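Local coordinates for (R)-specific secondary-alkylsulfatase (Pseudomonas sp., PDB 4AXH), which hydrolyses (R)-secondary-alkyl sulfates with inversion of configuration, using a pair of zinc ions, to give (S)-alcohols and sulfate, at residues 59-70 against 107-118. Numbering follows the deposited sequence.
Sequences EFEAAKRGLIAP and RQAQLNNIAGLF. Unlike the reference sequence in segment 107-118: R107 (reference His).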
ATOM      1  N   GLU A  59     -13.133   5.517 -32.321  1.00 34.70           N
ATOM      2  CA  GLU A  59     -13.779   5.872 -31.071  1.00 33.21           C
ATOM      3  C   GLU A  59     -14.958   6.823 -31.279  1.00 36.72           C
ATOM      4  O   GLU A  59     -15.986   6.631 -30.637  1.00 37.54           O
ATOM      5  CB  GLU A  59     -12.776   6.364 -30.013  1.00 34.18           C
ATOM      6  CG  GLU A  59     -11.759   5.315 -29.598  1.00 38.14           C
ATOM      7  CD  GLU A  59     -11.188   5.465 -28.198  1.00 51.52           C
ATOM      8  OE1 GLU A  59     -10.825   6.599 -27.811  1.00 45.42           O
ATOM      9  OE2 GLU A  59     -11.057   4.433 -27.501  1.00 44.95           O
ATOM     10  N   PHE A  60     -14.825   7.826 -32.198  1.00 31.49           N
ATOM     11  CA  PHE A  60     -15.901   8.752 -32.561  1.00 29.77           C
ATOM     12  C   PHE A  60     -17.058   8.003 -33.176  1.00 34.90           C
ATOM     13  O   PHE A  60     -18.198   8.341 -32.884  1.00 37.24           O
ATOM     14  CB  PHE A  60     -15.421   9.829 -33.515  1.00 31.00           C
ATOM     15  CG  PHE A  60     -14.671  10.916 -32.797  1.00 32.66           C
ATOM     16  CD1 PHE A  60     -15.311  11.722 -31.847  1.00 34.98           C
ATOM     17  CD2 PHE A  60     -13.339  11.155 -33.079  1.00 33.75           C
ATOM     18  CE1 PHE A  60     -14.616  12.702 -31.165  1.00 35.67           C
ATOM     19  CE2 PHE A  60     -12.650  12.148 -32.410  1.00 36.54           C
ATOM     20  CZ  PHE A  60     -13.292  12.915 -31.453  1.00 34.97           C
ATOM     21  N   GLU A  61     -16.775   6.969 -33.997  1.00 29.56           N
ATOM     22  CA  GLU A  61     -17.790   6.129 -34.616  0.50 29.71           C
ATOM     23  C   GLU A  61     -18.462   5.294 -33.535  1.00 34.65           C
ATOM     24  O   GLU A  61     -19.678   5.167 -33.551  1.00 37.79           O
ATOM     25  CB  GLU A  61     -17.194   5.226 -35.720  0.50 31.06           C
ATOM     26  CG  GLU A  61     -18.241   4.707 -36.704  0.50 44.39           C
ATOM     27  CD  GLU A  61     -17.980   3.339 -37.321  0.50 70.87           C
ATOM     28  OE1 GLU A  61     -17.082   3.234 -38.191  0.50 62.81           O
ATOM     29  OE2 GLU A  61     -18.693   2.377 -36.948  0.50 62.57           O
ATOM     30  N   ALA A  62     -17.671   4.734 -32.595  1.00 29.90           N
ATOM     31  CA  ALA A  62     -18.207   3.901 -31.510  1.00 30.24           C
ATOM     32  C   ALA A  62     -19.015   4.720 -30.467  1.00 34.67           C
ATOM     33  O   ALA A  62     -19.905   4.193 -29.839  1.00 31.78           O
ATOM     34  CB  ALA A  62     -17.103   3.153 -30.844  1.00 30.44           C
ATOM     35  N   ALA A  63     -18.730   5.994 -30.320  1.00 33.65           N
ATOM     36  CA  ALA A  63     -19.474   6.809 -29.389  1.00 35.07           C
ATOM     37  C   ALA A  63     -20.791   7.306 -29.997  1.00 41.85           C
ATOM     38  O   ALA A  63     -21.793   7.301 -29.298  1.00 43.04           O
ATOM     39  CB  ALA A  63     -18.622   7.985 -28.906  1.00 35.70           C
ATOM     40  N   LYS A  64     -20.794   7.738 -31.281  1.00 37.00           N
ATOM     41  CA  LYS A  64     -21.962   8.299 -31.966  1.00 36.00           C
ATOM     42  C   LYS A  64     -22.967   7.240 -32.402  1.00 42.38           C
ATOM     43  O   LYS A  64     -24.126   7.579 -32.689  1.00 43.70           O
ATOM     44  CB  LYS A  64     -21.528   9.157 -33.160  1.00 37.92           C
ATOM     45  CG  LYS A  64     -20.773  10.436 -32.761  1.00 37.21           C
ATOM     46  CD  LYS A  64     -20.101  11.102 -33.939  1.00 41.91           C
ATOM     47  CE  LYS A  64     -19.452  12.399 -33.566  1.00 53.25           C
ATOM     48  NZ  LYS A  64     -18.722  12.983 -34.722  1.00 54.46           N
ATOM     49  N   ARG A  65     -22.538   5.956 -32.421  1.00 37.50           N
ATOM     50  CA  ARG A  65     -23.339   4.812 -32.823  1.00 36.78           C
ATOM     51  C   ARG A  65     -24.391   4.503 -31.812  1.00 44.16           C
ATOM     52  O   ARG A  65     -24.093   4.378 -30.617  1.00 46.33           O
ATOM     53  CB  ARG A  65     -22.438   3.575 -33.108  1.00 34.91           C
ATOM     54  CG  ARG A  65     -23.174   2.344 -33.627  1.00 41.76           C
ATOM     55  CD  ARG A  65     -22.275   1.287 -34.248  1.00 48.89           C
ATOM     56  NE  ARG A  65     -23.051   0.087 -34.580  1.00 59.49           N
ATOM     57  CZ  ARG A  65     -22.548  -1.128 -34.809  1.00 75.97           C
ATOM     58  NH1 ARG A  65     -21.236  -1.330 -34.783  1.00 72.49           N
ATOM     59  NH2 ARG A  65     -23.357  -2.153 -35.047  1.00 54.21           N
ATOM     60  N   GLY A  66     -25.609   4.328 -32.307  1.00 41.01           N
ATOM     61  CA  GLY A  66     -26.762   3.996 -31.487  1.00 40.79           C
ATOM     62  C   GLY A  66     -27.488   5.188 -30.890  1.00 44.01           C
ATOM     63  O   GLY A  66     -28.513   4.997 -30.240  1.00 43.02           O
ATOM     64  N   LEU A  67     -26.984   6.418 -31.119  1.00 41.11           N
ATOM     65  CA  LEU A  67     -27.567   7.652 -30.593  1.00 41.28           C
ATOM     66  C   LEU A  67     -29.003   7.799 -31.025  1.00 48.15           C
ATOM     67  O   LEU A  67     -29.294   7.965 -32.218  1.00 49.63           O
ATOM     68  CB  LEU A  67     -26.741   8.913 -30.943  1.00 40.84           C
ATOM     69  CG  LEU A  67     -27.310  10.270 -30.452  1.00 44.65           C
ATOM     70  CD1 LEU A  67     -27.314  10.362 -28.952  1.00 45.25           C
ATOM     71  CD2 LEU A  67     -26.535  11.410 -30.987  1.00 45.39           C
ATOM     72  N   ILE A  68     -29.903   7.687 -30.037  1.00 43.45           N
ATOM     73  CA  ILE A  68     -31.345   7.816 -30.183  1.00 41.65           C
ATOM     74  C   ILE A  68     -31.748   9.256 -29.869  1.00 46.01           C
ATOM     75  O   ILE A  68     -32.503   9.858 -30.640  1.00 47.88           O
ATOM     76  CB  ILE A  68     -32.049   6.779 -29.278  1.00 43.97           C
ATOM     77  CG1 ILE A  68     -32.061   5.406 -29.958  1.00 43.05           C
ATOM     78  CG2 ILE A  68     -33.482   7.220 -28.887  1.00 44.87           C
ATOM     79  CD1 ILE A  68     -32.015   4.342 -29.022  1.00 52.40           C
ATOM     80  N   ALA A  69     -31.250   9.797 -28.732  1.00 39.51           N
ATOM     81  CA  ALA A  69     -31.563  11.128 -28.247  1.00 37.45           C
ATOM     82  C   ALA A  69     -30.369  11.769 -27.586  1.00 42.22           C
ATOM     83  O   ALA A  69     -29.881  11.251 -26.579  1.00 42.61           O
ATOM     84  CB  ALA A  69     -32.712  11.063 -27.259  1.00 37.54           C
ATOM     85  N   PRO A  70     -29.886  12.915 -28.115  1.00 39.56           N
ATOM     86  CA  PRO A  70     -28.753  13.589 -27.466  1.00 38.99           C
ATOM     87  C   PRO A  70     -29.149  14.308 -26.179  1.00 43.60           C
ATOM     88  O   PRO A  70     -30.327  14.495 -25.883  1.00 42.27           O
ATOM     89  CB  PRO A  70     -28.269  14.587 -28.526  1.00 40.54           C
ATOM     90  CG  PRO A  70     -29.181  14.448 -29.700  1.00 44.97           C
ATOM     91  CD  PRO A  70     -30.369  13.672 -29.290  1.00 40.73           C
ATOM     92  N   ARG A 107      -9.190  15.260 -27.538  1.00 25.72           N
ATOM     93  CA  ARG A 107      -9.772  14.160 -28.291  1.00 24.54           C
ATOM     94  C   ARG A 107     -10.715  13.409 -27.343  1.00 30.83           C
ATOM     95  O   ARG A 107     -11.855  13.131 -27.718  1.00 29.61           O
ATOM     96  CB  ARG A 107      -8.633  13.211 -28.752  1.00 21.34           C
ATOM     97  CG  ARG A 107      -8.880  12.527 -30.064  1.00 19.87           C
ATOM     98  CD  ARG A 107      -9.436  11.172 -29.868  1.00  6.23           C
ATOM     99  NE  ARG A 107      -9.978  10.710 -31.144  1.00 56.66           N
ATOM    100  CZ  ARG A 107     -10.317   9.446 -31.405  1.00108.07           C
ATOM    101  NH1 ARG A 107     -10.148   8.503 -30.483  1.00109.45           N
ATOM    102  NH2 ARG A 107     -10.809   9.112 -32.592  1.00108.65           N
ATOM    103  N   GLN A 108     -10.231  13.089 -26.104  1.00 27.89           N
ATOM    104  CA  GLN A 108     -10.989  12.373 -25.077  1.00 27.50           C
ATOM    105  C   GLN A 108     -12.121  13.249 -24.575  1.00 35.51           C
ATOM    106  O   GLN A 108     -13.233  12.744 -24.383  1.00 38.21           O
ATOM    107  CB  GLN A 108     -10.077  11.956 -23.923  1.00 27.76           C
ATOM    108  CG  GLN A 108     -10.642  10.837 -23.051  1.00 11.51           C
ATOM    109  CD  GLN A 108     -10.639   9.472 -23.641  1.00 29.25           C
ATOM    110  OE1 GLN A 108     -10.295   9.230 -24.799  1.00 43.92           O
ATOM    111  NE2 GLN A 108     -10.985   8.529 -22.834  1.00 23.96           N
ATOM    112  N   ALA A 109     -11.854  14.558 -24.414  1.00 30.36           N
ATOM    113  CA  ALA A 109     -12.827  15.562 -23.998  1.00 29.52           C
ATOM    114  C   ALA A 109     -14.006  15.563 -24.955  1.00 34.34           C
ATOM    115  O   ALA A 109     -15.141  15.499 -24.505  1.00 35.40           O
ATOM    116  CB  ALA A 109     -12.174  16.945 -23.950  1.00 29.54           C
ATOM    117  N   GLN A 110     -13.726  15.536 -26.271  1.00 32.25           N
ATOM    118  CA  GLN A 110     -14.715  15.524 -27.356  1.00 33.00           C
ATOM    119  C   GLN A 110     -15.551  14.288 -27.354  1.00 35.71           C
ATOM    120  O   GLN A 110     -16.741  14.377 -27.641  1.00 36.19           O
ATOM    121  CB  GLN A 110     -14.061  15.683 -28.734  1.00 34.08           C
ATOM    122  CG  GLN A 110     -13.526  17.080 -29.018  1.00 35.89           C
ATOM    123  CD  GLN A 110     -13.015  17.143 -30.424  1.00 51.76           C
ATOM    124  OE1 GLN A 110     -11.967  16.587 -30.752  1.00 54.89           O
ATOM    125  NE2 GLN A 110     -13.787  17.758 -31.294  1.00 44.77           N
ATOM    126  N   LEU A 111     -14.937  13.135 -27.064  1.00 30.47           N
ATOM    127  CA  LEU A 111     -15.631  11.860 -27.017  1.00 29.64           C
ATOM    128  C   LEU A 111     -16.612  11.851 -25.851  1.00 33.65           C
ATOM    129  O   LEU A 111     -17.769  11.483 -26.013  1.00 34.69           O
ATOM    130  CB  LEU A 111     -14.613  10.710 -26.906  1.00 29.68           C
ATOM    131  CG  LEU A 111     -13.890  10.282 -28.205  1.00 33.02           C
ATOM    132  CD1 LEU A 111     -12.591   9.564 -27.907  1.00 31.08           C
ATOM    133  CD2 LEU A 111     -14.743   9.397 -29.032  1.00 35.32           C
ATOM    134  N   ASN A 112     -16.165  12.339 -24.696  1.00 31.54           N
ATOM    135  CA  ASN A 112     -16.932  12.411 -23.448  1.00 30.82           C
ATOM    136  C   ASN A 112     -18.108  13.389 -23.509  1.00 36.18           C
ATOM    137  O   ASN A 112     -18.905  13.451 -22.566  1.00 37.66           O
ATOM    138  CB  ASN A 112     -15.987  12.695 -22.252  1.00 25.68           C
ATOM    139  CG  ASN A 112     -15.175  11.500 -21.819  1.00 39.61           C
ATOM    140  OD1 ASN A 112     -15.614  10.359 -21.939  1.00 39.17           O
ATOM    141  ND2 ASN A 112     -13.979  11.730 -21.279  1.00 20.25           N
ATOM    142  N   ASN A 113     -18.215  14.136 -24.619  1.00 31.73           N
ATOM    143  CA  ASN A 113     -19.283  15.088 -24.911  1.00 30.12           C
ATOM    144  C   ASN A 113     -20.444  14.382 -25.584  1.00 32.24           C
ATOM    145  O   ASN A 113     -21.562  14.910 -25.577  1.00 30.36           O
ATOM    146  CB  ASN A 113     -18.792  16.213 -25.803  1.00 30.77           C
ATOM    147  CG  ASN A 113     -17.981  17.263 -25.133  1.00 56.16           C
ATOM    148  OD1 ASN A 113     -16.842  17.510 -25.492  1.00 79.02           O
ATOM    149  ND2 ASN A 113     -18.588  18.013 -24.273  1.00 38.79           N
ATOM    150  N   ILE A 114     -20.187  13.191 -26.182  1.00 31.42           N
ATOM    151  CA  ILE A 114     -21.226  12.391 -26.843  1.00 32.35           C
ATOM    152  C   ILE A 114     -22.141  11.817 -25.764  1.00 35.69           C
ATOM    153  O   ILE A 114     -21.894  10.722 -25.248  1.00 34.92           O
ATOM    154  CB  ILE A 114     -20.692  11.381 -27.920  1.00 35.99           C
ATOM    155  CG1 ILE A 114     -19.960  12.141 -29.056  1.00 37.42           C
ATOM    156  CG2 ILE A 114     -21.841  10.569 -28.543  1.00 34.29           C
ATOM    157  CD1 ILE A 114     -18.597  11.606 -29.441  1.00 37.70           C
ATOM    158  N   ALA A 115     -23.143  12.638 -25.367  1.00 33.78           N
ATOM    159  CA  ALA A 115     -24.091  12.344 -24.282  1.00 34.68           C
ATOM    160  C   ALA A 115     -25.507  12.049 -24.764  1.00 41.50           C
ATOM    161  O   ALA A 115     -25.927  12.538 -25.822  1.00 41.87           O
ATOM    162  CB  ALA A 115     -24.122  13.493 -23.289  1.00 34.91           C
ATOM    163  N   GLY A 116     -26.224  11.247 -23.978  1.00 37.25           N
ATOM    164  CA  GLY A 116     -27.610  10.919 -24.275  1.00 36.55           C
ATOM    165  C   GLY A 116     -28.010   9.471 -24.105  1.00 37.64           C
ATOM    166  O   GLY A 116     -27.425   8.738 -23.291  1.00 36.96           O
ATOM    167  N   LEU A 117     -29.075   9.079 -24.849  1.00 31.06           N
ATOM    168  CA  LEU A 117     -29.626   7.724 -24.835  1.00 29.06           C
ATOM    169  C   LEU A 117     -29.129   7.032 -26.072  1.00 34.06           C
ATOM    170  O   LEU A 117     -29.129   7.634 -27.137  1.00 35.25           O
ATOM    171  CB  LEU A 117     -31.182   7.731 -24.762  1.00 27.33           C
ATOM    172  CG  LEU A 117     -31.886   6.359 -24.846  1.00 28.33           C
ATOM    173  CD1 LEU A 117     -31.567   5.495 -23.659  1.00 25.88           C
ATOM    174  CD2 LEU A 117     -33.385   6.515 -25.088  1.00 28.44           C
ATOM    175  N   PHE A 118     -28.681   5.778 -25.931  1.00 29.92           N
ATOM    176  CA  PHE A 118     -28.100   5.029 -27.031  1.00 28.48           C
ATOM    177  C   PHE A 118     -28.544   3.592 -27.044  1.00 35.94           C
ATOM    178  O   PHE A 118     -28.442   2.922 -26.014  1.00 36.26           O
ATOM    179  CB  PHE A 118     -26.562   5.016 -26.887  1.00 29.61           C
ATOM    180  CG  PHE A 118     -25.847   6.332 -26.785  1.00 30.46           C
ATOM    181  CD1 PHE A 118     -25.704   6.971 -25.560  1.00 32.21           C
ATOM    182  CD2 PHE A 118     -25.231   6.888 -27.899  1.00 32.49           C
ATOM    183  CE1 PHE A 118     -25.022   8.180 -25.466  1.00 33.47           C
ATOM    184  CE2 PHE A 118     -24.564   8.103 -27.807  1.00 34.60           C
ATOM    185  CZ  PHE A 118     -24.443   8.732 -26.586  1.00 32.21           C
TER
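F60 and L111 meet where the helical turns 59-64 and 107-111 run side by side, their axes 16° apart. The methyl CD2 of L111 sits over one face of the F60 ring, 4.1 Å from its centroid, a CH-pi contact, while I114 CD1 and Q110 CB fill in along the ring edge. Next along, A63 CB packs against I114 CD1 at 3.7 Å. One residue before F60, E59 OE1 and R107 NH1 form a long salt bridge, 3.4 Å, with carboxylate and guanidinium almost coplanar (2°). A bend at chi2 (-96°) folds the R107 chain so that its guanidinium also comes obliquely up to F60 CD2 and CE2, its plane nearly perpendicular to the ring; W411 adds a cation-pi partner. E59 OE2 has a weak hydrogen bond from W357.

The F118 ring packs beneath the helix end, near A63 O, with L67 CD1 off-centre over it. On the solvent side, K64 merely brushes I114 CD1 with its CG, and L67, I68 and P70 are exposed. There the backbone does much of the holding: I68 N gives a hydrogen bond to L117 O (3.0 Å), A69 N a weak one to the same oxygen, and L117 N returns one to A69 O (2.9 Å). L117 and A69 lie on the opposite face of the sheet from F118, where both touch L162 of helix 153-164. With I68 and A69 both facing L117, this is a classic beta bulge, in the antiparallel pair that begins the mixed sheet of the metallo-beta-lactamase fold.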